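Local structure of esterase (Rhizomucor miehei, 4WY5) at residues E76-V82 with L148-A152. The protein is a fungal esterase of the alpha/beta hydrolase fold that probably hydrolyses carboxylic esters. Sequence-based numbering, arbitrary orientation.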
loop_
_atom_site.group_PDB
_atom_site.type_symbol
_atom_site.label_atom_id
_atom_site.label_comp_id
_atom_site.label_asym_id
_atom_site.label_seq_id
_atom_site.Cartn_x
_atom_site.Cartn_y
_atom_site.Cartn_z
ATOM N N GLU A 76 8.122 24.213 17.968
ATOM C CA GLU A 76 7.940 25.603 17.537
ATOM C C GLU A 76 9.254 26.249 17.088
ATOM O O GLU A 76 9.260 27.005 16.113
ATOM C CB GLU A 76 7.318 26.444 18.665
ATOM C CG GLU A 76 5.933 25.996 19.161
ATOM C CD GLU A 76 6.008 25.052 20.363
ATOM O OE1 GLU A 76 6.895 24.159 20.379
ATOM O OE2 GLU A 76 5.200 25.221 21.309
ATOM N N ASP A 77 10.359 25.906 17.767
ATOM C CA ASP A 77 11.696 26.464 17.478
ATOM C C ASP A 77 12.494 25.645 16.453
ATOM O O ASP A 77 13.568 26.057 16.019
ATOM C CB ASP A 77 12.531 26.570 18.761
ATOM C CG ASP A 77 12.064 27.681 19.696
ATOM O OD1 ASP A 77 11.057 28.373 19.398
ATOM O OD2 ASP A 77 12.728 27.857 20.745
ATOM N N GLN A 78 11.988 24.466 16.107
ATOM C CA GLN A 78 12.612 23.617 15.096
ATOM C C GLN A 78 12.062 23.874 13.686
ATOM O O GLN A 78 10.865 24.122 13.504
ATOM C CB GLN A 78 12.440 22.135 15.475
ATOM C CG GLN A 78 13.045 21.776 16.840
ATOM C CD GLN A 78 12.697 20.357 17.309
ATOM O OE1 GLN A 78 11.625 19.825 16.995
ATOM N NE2 GLN A 78 13.599 19.748 18.080
ATOM N N ILE A 79 12.943 23.797 12.691
ATOM C CA ILE A 79 12.571 23.990 11.291
ATOM C C ILE A 79 12.072 22.682 10.670
ATOM O O ILE A 79 12.776 21.672 10.667
ATOM C CB ILE A 79 13.757 24.525 10.472
ATOM C CG1 ILE A 79 14.229 25.861 11.051
ATOM C CG2 ILE A 79 13.370 24.690 9.009
ATOM C CD1 ILE A 79 15.390 26.464 10.289
ATOM N N LEU A 80 10.846 22.700 10.160
ATOM C CA LEU A 80 10.185 21.485 9.679
ATOM C C LEU A 80 9.903 21.499 8.182
ATOM O O LEU A 80 9.812 22.564 7.567
ATOM C CB LEU A 80 8.860 21.291 10.419
ATOM C CG LEU A 80 8.825 20.391 11.656
ATOM C CD1 LEU A 80 10.011 20.661 12.558
ATOM C CD2 LEU A 80 7.514 20.626 12.414
ATOM N N PRO A 81 9.747 20.308 7.589
ATOM C CA PRO A 81 9.173 20.244 6.239
ATOM C C PRO A 81 7.684 20.633 6.257
ATOM O O PRO A 81 7.083 20.711 7.332
ATOM C CB PRO A 81 9.378 18.780 5.830
ATOM C CG PRO A 81 9.666 18.035 7.120
ATOM C CD PRO A 81 10.306 19.021 8.040
ATOM N N VAL A 82 7.103 20.906 5.089
ATOM C CA VAL A 82 5.736 21.439 5.024
ATOM C C VAL A 82 4.814 20.591 4.118
ATOM O O VAL A 82 5.247 20.052 3.082
ATOM C CB VAL A 82 5.749 22.935 4.557
ATOM C CG1 VAL A 82 6.371 23.092 3.162
ATOM C CG2 VAL A 82 4.360 23.555 4.620
ATOM N N LEU A 148 7.311 31.153 9.346
ATOM C CA LEU A 148 6.601 29.897 9.621
ATOM C C LEU A 148 7.535 28.813 10.175
ATOM O O LEU A 148 7.078 27.735 10.565
ATOM C CB LEU A 148 5.911 29.377 8.355
ATOM C CG LEU A 148 4.726 30.181 7.803
ATOM C CD1 LEU A 148 4.580 29.947 6.310
ATOM C CD2 LEU A 148 3.426 29.806 8.520
ATOM N N ASN A 149 8.836 29.086 10.159
ATOM C CA ASN A 149 9.855 28.129 10.598
ATOM C C ASN A 149 9.785 26.789 9.828
ATOM O O ASN A 149 9.760 25.713 10.433
ATOM C CB ASN A 149 9.738 27.887 12.108
ATOM C CG ASN A 149 10.937 28.428 12.878
ATOM O OD1 ASN A 149 11.856 29.005 12.288
ATOM N ND2 ASN A 149 10.929 28.252 14.206
ATOM N N ILE A 150 9.790 26.870 8.499
ATOM C CA ILE A 150 9.765 25.689 7.637
ATOM C C ILE A 150 10.843 25.733 6.563
ATOM O O ILE A 150 11.311 26.816 6.187
ATOM C CB ILE A 150 8.412 25.527 6.897
ATOM C CG1 ILE A 150 8.151 26.731 5.997
ATOM C CG2 ILE A 150 7.255 25.296 7.865
ATOM C CD1 ILE A 150 7.186 26.423 4.892
ATOM N N ASN A 151 11.232 24.554 6.074
ATOM C CA ASN A 151 12.073 24.449 4.883
ATOM C C ASN A 151 11.160 24.409 3.675
ATOM O O ASN A 151 10.623 23.346 3.339
ATOM C CB ASN A 151 12.955 23.197 4.938
ATOM C CG ASN A 151 13.891 23.080 3.751
ATOM O OD1 ASN A 151 13.919 23.946 2.875
ATOM N ND2 ASN A 151 14.671 22.004 3.719
ATOM N N ALA A 152 10.999 25.547 3.003
ATOM C CA ALA A 152 9.986 25.654 1.958
ATOM C C ALA A 152 10.314 24.795 0.740
ATOM O O ALA A 152 9.433 24.526 -0.076
ATOM C CB ALA A 152 9.796 27.107 1.544
#
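N149 extends its side chain to the turn at E76-Q78. CB of N149 lies 4.1 Å from E76 O. Beyond CG, ND2 of N149 donates to E76 O at 2.8 Å, while OD1 only comes near CG1 of I79. The ND2 bond meets a lone pair in the carbonyl plane. E76 O also lies almost in the amide plane of N149, so the bond helps fix the rotation of the amide. The backbone O of N149 accepts from L80 N (3.2 Å) and also from R71, which binds Q78 O as well. L80 O in turn accepts from N151 N at 2.9 Å. These two bonds make a short parallel bridge of L80 with I150. With CG1 beside the backbone N (chi1 -59°), the CG2 methyl of I79 falls anti to that N and lies 3.6 Å from N151 N. On the buried side, CD1 of I150 packs against CB and both methyls of V82, 3.8 Å from CB. V113 and V141 also touch I150. N149 follows helix 145-148 with positive phi (57°), and the short strand 150-151 then leads toward strand 155-160, which pairs in parallel with strand 80-86 in the central sheet of the alpha/beta hydrolase fold.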